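Local coordinates for protein flavin reductase (Uncultured bacterium, PDB 5CHO) that binds FAD and probably uses NAD(P)H to supply reduced flavin to the tryptophan halogenase of a bacterial two-component system, at residues A[99-111]-A[176-188]. Sequence-based numbering, arbitrary orientation.
Sequences SVLAADQQHVALL and RDALVYHSGQFRG. With FAD (flavin-adenine dinucleotide), chain I.
Beside the dimethylbenzene end of the FAD isoalloxazine, the C-terminal beta hairpin of the flavin reductase domain packs against helix 106-111 and the loop that leads into it. Ala102 and Ala178 form a single beta bridge, made by two backbone bonds: Leu179 N to Leu101 O (3.2 Å) and Ala103 N to Asp177 O (2.8 Å). A water links Asp177 O to Asp104 N. With chi1 at -173° and chi2 at 60°, Leu179 CD2 reaches Ala109 CB (3.8 Å) and Gln106 CA, while Leu101 CB adds a looser apolar contact.

Farther along, Phe186 is directed toward the helix. Phe186 CE1 meets Leu110 CD2 at 3.7 Å and CE2 lies against Ala109 CB, while the Gln106 amide, turned 22° from the ring plane, approaches Phe186 CB through OE1. Tyr181 CD1 sits over the centre of one Phe186 ring face, and FAD C8M meets the Phe186 ring edge at CZ (3.7 Å).

At the other end, Arg176 NH1 forms a salt bridge to Asp104 OD2 (3.0 Å); the oxygen lies in the guanidinium plane but is itself approached from above the carboxylate. NH2 adds weak bonds to both oxygens and a bond to Gly142 O, and Ala102 CB lies over the rim of one guanidinium face. A leucine in place of Arg176 would probably leave the Asp104 carboxylate without its cationic mate and Gly142 O without this donor. The hairpin thus brings Tyr181 and Phe186 to the ring methyls, with helix 106-111 packed behind Phe186 through Ala109 and Leu110, in the flavin pocket of an FMN-binding split-barrel-type reductase.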
loop_
_atom_site.group_PDB
_atom_site.type_symbol
_atom_site.label_atom_id
_atom_site.label_comp_id
_atom_site.label_asym_id
_atom_site.label_seq_id
_atom_site.Cartn_x
_atom_site.Cartn_y
_atom_site.Cartn_z
ATOM N N SER A 99 2.769 -5.875 -12.356
ATOM C CA SER A 99 1.767 -6.922 -12.545
ATOM C C SER A 99 1.204 -7.337 -11.198
ATOM O O SER A 99 1.950 -7.724 -10.306
ATOM C CB SER A 99 2.363 -8.141 -13.258
ATOM O OG SER A 99 3.090 -7.769 -14.412
ATOM N N VAL A 100 -0.116 -7.274 -11.065
ATOM C CA VAL A 100 -0.778 -7.637 -9.824
ATOM C C VAL A 100 -1.052 -9.134 -9.862
ATOM O O VAL A 100 -1.699 -9.635 -10.782
ATOM C CB VAL A 100 -2.078 -6.834 -9.638
ATOM C CG1 VAL A 100 -2.832 -7.290 -8.398
ATOM C CG2 VAL A 100 -1.759 -5.350 -9.555
ATOM N N LEU A 101 -0.570 -9.850 -8.853
ATOM C CA LEU A 101 -0.506 -11.304 -8.939
ATOM C C LEU A 101 -1.756 -12.015 -8.450
ATOM O O LEU A 101 -2.322 -11.678 -7.410
ATOM C CB LEU A 101 0.701 -11.817 -8.152
ATOM C CG LEU A 101 2.065 -11.374 -8.687
ATOM C CD1 LEU A 101 3.173 -11.949 -7.825
ATOM C CD2 LEU A 101 2.247 -11.777 -10.151
ATOM N N ALA A 102 -2.169 -13.013 -9.228
ATOM C CA ALA A 102 -3.241 -13.922 -8.842
ATOM C C ALA A 102 -2.741 -14.924 -7.809
ATOM O O ALA A 102 -1.536 -15.074 -7.609
ATOM C CB ALA A 102 -3.787 -14.640 -10.058
ATOM N N ALA A 103 -3.677 -15.625 -7.176
ATOM C CA ALA A 103 -3.363 -16.532 -6.078
ATOM C C ALA A 103 -2.524 -17.738 -6.518
ATOM O O ALA A 103 -1.754 -18.282 -5.724
ATOM C CB ALA A 103 -4.655 -17.002 -5.421
ATOM N N ASP A 104 -2.670 -18.152 -7.775
ATOM C CA ASP A 104 -1.892 -19.272 -8.304
ATOM C C ASP A 104 -0.542 -18.825 -8.870
ATOM O O ASP A 104 0.088 -19.549 -9.641
ATOM C CB ASP A 104 -2.683 -20.024 -9.381
ATOM C CG ASP A 104 -3.061 -19.149 -10.563
ATOM O OD1 ASP A 104 -2.596 -17.993 -10.640
ATOM O OD2 ASP A 104 -3.821 -19.627 -11.433
ATOM N N GLN A 105 -0.100 -17.637 -8.468
ATOM C CA GLN A 105 1.180 -17.089 -8.913
ATOM C C GLN A 105 2.068 -16.805 -7.714
ATOM O O GLN A 105 2.980 -15.981 -7.780
ATOM C CB GLN A 105 0.966 -15.814 -9.721
ATOM C CG GLN A 105 0.221 -16.022 -11.014
ATOM C CD GLN A 105 0.025 -14.731 -11.777
ATOM O OE1 GLN A 105 -0.458 -13.741 -11.228
ATOM N NE2 GLN A 105 0.430 -14.722 -13.037
ATOM N N GLN A 106 1.786 -17.497 -6.617
ATOM C CA GLN A 106 2.620 -17.445 -5.428
ATOM C C GLN A 106 4.074 -17.757 -5.757
ATOM O O GLN A 106 4.990 -17.149 -5.202
ATOM C CB GLN A 106 2.095 -18.429 -4.388
ATOM C CG GLN A 106 2.927 -18.516 -3.129
ATOM C CD GLN A 106 2.250 -19.340 -2.048
ATOM O OE1 GLN A 106 1.042 -19.243 -1.834
ATOM N NE2 GLN A 106 3.030 -20.166 -1.370
ATOM N N HIS A 107 4.275 -18.712 -6.660
ATOM C CA HIS A 107 5.618 -19.153 -6.999
ATOM C C HIS A 107 6.373 -18.028 -7.706
ATOM O O HIS A 107 7.587 -17.905 -7.563
ATOM C CB HIS A 107 5.578 -20.422 -7.864
ATOM C CG HIS A 107 4.905 -20.248 -9.188
ATOM N ND1 HIS A 107 3.539 -20.114 -9.324
ATOM C CD2 HIS A 107 5.408 -20.222 -10.445
ATOM C CE1 HIS A 107 3.234 -19.990 -10.602
ATOM N NE2 HIS A 107 4.352 -20.054 -11.305
ATOM N N VAL A 108 5.650 -17.206 -8.461
ATOM C CA VAL A 108 6.247 -16.018 -9.071
ATOM C C VAL A 108 6.694 -15.009 -8.011
ATOM O O VAL A 108 7.782 -14.439 -8.110
ATOM C CB VAL A 108 5.279 -15.308 -10.041
ATOM C CG1 VAL A 108 5.971 -14.117 -10.697
ATOM C CG2 VAL A 108 4.754 -16.275 -11.093
ATOM N N ALA A 109 5.847 -14.783 -7.010
ATOM C CA ALA A 109 6.168 -13.849 -5.938
ATOM C C ALA A 109 7.418 -14.309 -5.208
ATOM O O ALA A 109 8.305 -13.507 -4.913
ATOM C CB ALA A 109 5.003 -13.717 -4.962
ATOM N N LEU A 110 7.481 -15.602 -4.913
ATOM C CA LEU A 110 8.622 -16.159 -4.195
ATOM C C LEU A 110 9.902 -16.033 -5.004
ATOM O O LEU A 110 10.911 -15.552 -4.495
ATOM C CB LEU A 110 8.383 -17.628 -3.846
ATOM C CG LEU A 110 7.398 -17.864 -2.701
ATOM C CD1 LEU A 110 7.035 -19.343 -2.577
ATOM C CD2 LEU A 110 7.951 -17.308 -1.399
ATOM N N LEU A 111 9.850 -16.458 -6.265
ATOM C CA LEU A 111 11.017 -16.416 -7.138
ATOM C C LEU A 111 11.646 -15.033 -7.208
ATOM O O LEU A 111 12.850 -14.899 -7.005
ATOM C CB LEU A 111 10.650 -16.881 -8.552
ATOM C CG LEU A 111 11.777 -16.777 -9.593
ATOM C CD1 LEU A 111 13.031 -17.525 -9.139
ATOM C CD2 LEU A 111 11.316 -17.264 -10.957
ATOM N N ARG A 176 -10.065 -13.329 -10.678
ATOM C CA ARG A 176 -9.982 -14.646 -10.078
ATOM C C ARG A 176 -9.248 -14.493 -8.754
ATOM O O ARG A 176 -8.857 -13.380 -8.396
ATOM C CB ARG A 176 -9.288 -15.636 -11.010
ATOM C CG ARG A 176 -7.969 -15.164 -11.586
ATOM C CD ARG A 176 -7.740 -15.705 -12.990
ATOM N NE ARG A 176 -6.314 -15.801 -13.276
ATOM C CZ ARG A 176 -5.535 -16.773 -12.812
ATOM N NH1 ARG A 176 -6.051 -17.746 -12.067
ATOM N NH2 ARG A 176 -4.240 -16.789 -13.102
ATOM N N ASP A 177 -9.063 -15.597 -8.035
ATOM C CA ASP A 177 -8.474 -15.555 -6.701
ATOM C C ASP A 177 -7.176 -14.764 -6.669
ATOM O O ASP A 177 -6.321 -14.915 -7.540
ATOM C CB ASP A 177 -8.249 -16.976 -6.189
ATOM C CG ASP A 177 -9.550 -17.688 -5.885
ATOM O OD1 ASP A 177 -10.606 -17.223 -6.365
ATOM O OD2 ASP A 177 -9.518 -18.696 -5.152
ATOM N N ALA A 178 -7.045 -13.921 -5.648
ATOM C CA ALA A 178 -5.937 -12.984 -5.553
ATOM C C ALA A 178 -4.884 -13.445 -4.560
ATOM O O ALA A 178 -5.196 -14.080 -3.552
ATOM C CB ALA A 178 -6.460 -11.615 -5.158
ATOM N N LEU A 179 -3.634 -13.105 -4.850
ATOM C CA LEU A 179 -2.538 -13.402 -3.942
ATOM C C LEU A 179 -2.459 -12.298 -2.912
ATOM O O LEU A 179 -2.379 -11.118 -3.253
ATOM C CB LEU A 179 -1.214 -13.539 -4.690
ATOM C CG LEU A 179 -0.037 -14.023 -3.841
ATOM C CD1 LEU A 179 -0.327 -15.394 -3.253
ATOM C CD2 LEU A 179 1.246 -14.060 -4.666
ATOM N N VAL A 180 -2.480 -12.696 -1.648
ATOM C CA VAL A 180 -2.449 -11.753 -0.550
ATOM C C VAL A 180 -1.326 -12.112 0.407
ATOM O O VAL A 180 -1.069 -13.288 0.665
ATOM C CB VAL A 180 -3.812 -11.731 0.169
ATOM C CG1 VAL A 180 -3.722 -11.043 1.523
ATOM C CG2 VAL A 180 -4.837 -11.045 -0.723
ATOM N N TYR A 181 -0.658 -11.087 0.926
ATOM C CA TYR A 181 0.429 -11.270 1.871
ATOM C C TYR A 181 0.048 -10.650 3.205
ATOM O O TYR A 181 -0.080 -9.431 3.318
ATOM C CB TYR A 181 1.719 -10.646 1.336
ATOM C CG TYR A 181 2.934 -10.945 2.175
ATOM C CD1 TYR A 181 3.418 -12.240 2.290
ATOM C CD2 TYR A 181 3.606 -9.930 2.844
ATOM C CE1 TYR A 181 4.536 -12.519 3.058
ATOM C CE2 TYR A 181 4.724 -10.197 3.608
ATOM C CZ TYR A 181 5.183 -11.493 3.712
ATOM O OH TYR A 181 6.291 -11.767 4.477
ATOM N N HIS A 182 -0.138 -11.501 4.209
ATOM C CA HIS A 182 -0.569 -11.052 5.528
ATOM C C HIS A 182 0.016 -11.908 6.648
ATOM O O HIS A 182 0.092 -13.132 6.530
ATOM C CB HIS A 182 -2.092 -11.073 5.621
ATOM C CG HIS A 182 -2.613 -10.622 6.946
ATOM N ND1 HIS A 182 -3.182 -11.487 7.857
ATOM C CD2 HIS A 182 -2.657 -9.395 7.517
ATOM C CE1 HIS A 182 -3.545 -10.813 8.932
ATOM N NE2 HIS A 182 -3.240 -9.540 8.750
ATOM N N SER A 183 0.429 -11.250 7.729
ATOM C CA SER A 183 1.045 -11.921 8.871
ATOM C C SER A 183 2.238 -12.749 8.418
ATOM O O SER A 183 2.518 -13.810 8.973
ATOM C CB SER A 183 0.023 -12.802 9.607
ATOM O OG SER A 183 -0.676 -12.057 10.582
ATOM N N GLY A 184 2.947 -12.254 7.407
ATOM C CA GLY A 184 4.102 -12.952 6.875
ATOM C C GLY A 184 3.751 -14.229 6.141
ATOM O O GLY A 184 4.630 -15.041 5.863
ATOM N N GLN A 185 2.468 -14.404 5.831
ATOM C CA GLN A 185 1.993 -15.577 5.103
ATOM C C GLN A 185 1.422 -15.185 3.762
ATOM O O GLN A 185 0.844 -14.108 3.617
ATOM C CB GLN A 185 0.910 -16.325 5.886
ATOM C CG GLN A 185 1.332 -16.935 7.207
ATOM C CD GLN A 185 2.386 -18.005 7.037
ATOM O OE1 GLN A 185 2.293 -18.836 6.133
ATOM N NE2 GLN A 185 3.364 -18.024 7.936
ATOM N N PHE A 186 1.580 -16.067 2.780
ATOM C CA PHE A 186 0.880 -15.900 1.520
ATOM C C PHE A 186 -0.495 -16.541 1.665
ATOM O O PHE A 186 -0.631 -17.621 2.247
ATOM C CB PHE A 186 1.670 -16.505 0.355
ATOM C CG PHE A 186 2.883 -15.706 -0.020
ATOM C CD1 PHE A 186 4.136 -16.050 0.457
ATOM C CD2 PHE A 186 2.763 -14.593 -0.833
ATOM C CE1 PHE A 186 5.247 -15.305 0.121
ATOM C CE2 PHE A 186 3.870 -13.844 -1.174
ATOM C CZ PHE A 186 5.116 -14.201 -0.697
ATOM N N ARG A 187 -1.506 -15.866 1.129
ATOM C CA ARG A 187 -2.886 -16.318 1.241
ATOM C C ARG A 187 -3.584 -16.150 -0.084
ATOM O O ARG A 187 -3.173 -15.350 -0.927
ATOM C CB ARG A 187 -3.654 -15.547 2.323
ATOM C CG ARG A 187 -3.021 -15.645 3.684
ATOM C CD ARG A 187 -3.232 -17.030 4.283
ATOM N NE ARG A 187 -2.525 -17.178 5.551
ATOM C CZ ARG A 187 -3.018 -16.909 6.754
ATOM N NH1 ARG A 187 -4.290 -16.579 6.922
ATOM N NH2 ARG A 187 -2.229 -17.039 7.809
ATOM N N GLY A 188 -4.633 -16.941 -0.264
ATOM C CA GLY A 188 -5.493 -16.812 -1.419
ATOM C C GLY A 188 -6.760 -16.104 -0.997
ATOM O O GLY A 188 -7.409 -16.498 -0.029
HETATM P PA FAD I . 18.499 -7.372 -4.769
HETATM O O1A FAD I . 19.708 -7.111 -5.621
HETATM O O2A FAD I . 18.079 -8.785 -4.880
HETATM O O5B FAD I . 18.841 -7.062 -3.217
HETATM C C5B FAD I . 17.840 -7.347 -2.233
HETATM C C4B FAD I . 18.466 -7.303 -0.791
HETATM O O4B FAD I . 19.248 -8.315 -0.634
HETATM C C3B FAD I . 19.328 -6.057 -0.634
HETATM O O3B FAD I . 19.166 -5.496 0.624
HETATM C C2B FAD I . 20.765 -6.541 -0.820
HETATM O O2B FAD I . 21.702 -5.807 0.139
HETATM C C1B FAD I . 20.760 -7.789 -0.515
HETATM N N9A FAD I . 21.576 -8.510 -1.422
HETATM C C8A FAD I . 21.175 -9.222 -2.503
HETATM N N7A FAD I . 22.281 -9.746 -3.090
HETATM C C5A FAD I . 23.362 -9.354 -2.370
HETATM C C6A FAD I . 24.720 -9.591 -2.520
HETATM N N6A FAD I . 25.510 -10.350 -3.479
HETATM N N1A FAD I . 25.600 -9.068 -1.635
HETATM C C2A FAD I . 25.156 -8.298 -0.591
HETATM N N3A FAD I . 23.816 -8.054 -0.443
HETATM C C4A FAD I . 22.923 -8.587 -1.336
HETATM N N1 FAD I . 11.419 -5.230 -1.581
HETATM C C2 FAD I . 11.353 -3.779 -1.754
HETATM O O2 FAD I . 12.390 -3.123 -1.901
HETATM N N3 FAD I . 10.061 -3.101 -1.741
HETATM C C4 FAD I . 8.867 -3.863 -1.564
HETATM O O4 FAD I . 7.851 -3.324 -1.558
HETATM C C4X FAD I . 8.950 -5.348 -1.387
HETATM N N5 FAD I . 7.767 -6.132 -1.205
HETATM C C5X FAD I . 7.853 -7.604 -1.042
HETATM C C6 FAD I . 6.672 -8.385 -0.863
HETATM C C7 FAD I . 6.764 -9.775 -0.702
HETATM C C7M FAD I . 5.305 -10.297 -0.536
HETATM C C8 FAD I . 8.022 -10.382 -0.726
HETATM C C8M FAD I . 7.987 -11.936 -0.539
HETATM C C9 FAD I . 9.177 -9.610 -0.903
HETATM C C9A FAD I . 9.100 -8.219 -1.057
HETATM N N10 FAD I . 10.317 -7.431 -1.242
HETATM C C10 FAD I . 10.226 -5.993 -1.403
HETATM C "C1'" FAD I . 11.665 -8.071 -1.257
HETATM C "C2'" FAD I . 12.241 -8.073 -2.687
HETATM O "O2'" FAD I . 11.340 -8.706 -3.543
HETATM C "C3'" FAD I . 13.555 -8.817 -2.663
HETATM O "O3'" FAD I . 14.463 -8.119 -1.868
HETATM C "C4'" FAD I . 14.125 -8.954 -4.079
HETATM O "O4'" FAD I . 15.155 -9.857 -4.064
HETATM C "C5'" FAD I . 14.658 -7.591 -4.566
HETATM O "O5'" FAD I . 15.193 -7.728 -5.877
HETATM P P FAD I . 16.322 -6.685 -6.383
HETATM O O1P FAD I . 17.084 -7.297 -7.529
HETATM O O2P FAD I . 15.664 -5.369 -6.815
HETATM O O3P FAD I . 17.304 -6.413 -5.189
HETATM O O HOH W 1 -2.324 -9.703 -5.437
HETATM O O HOH W 2 -5.501 -17.388 -8.828
#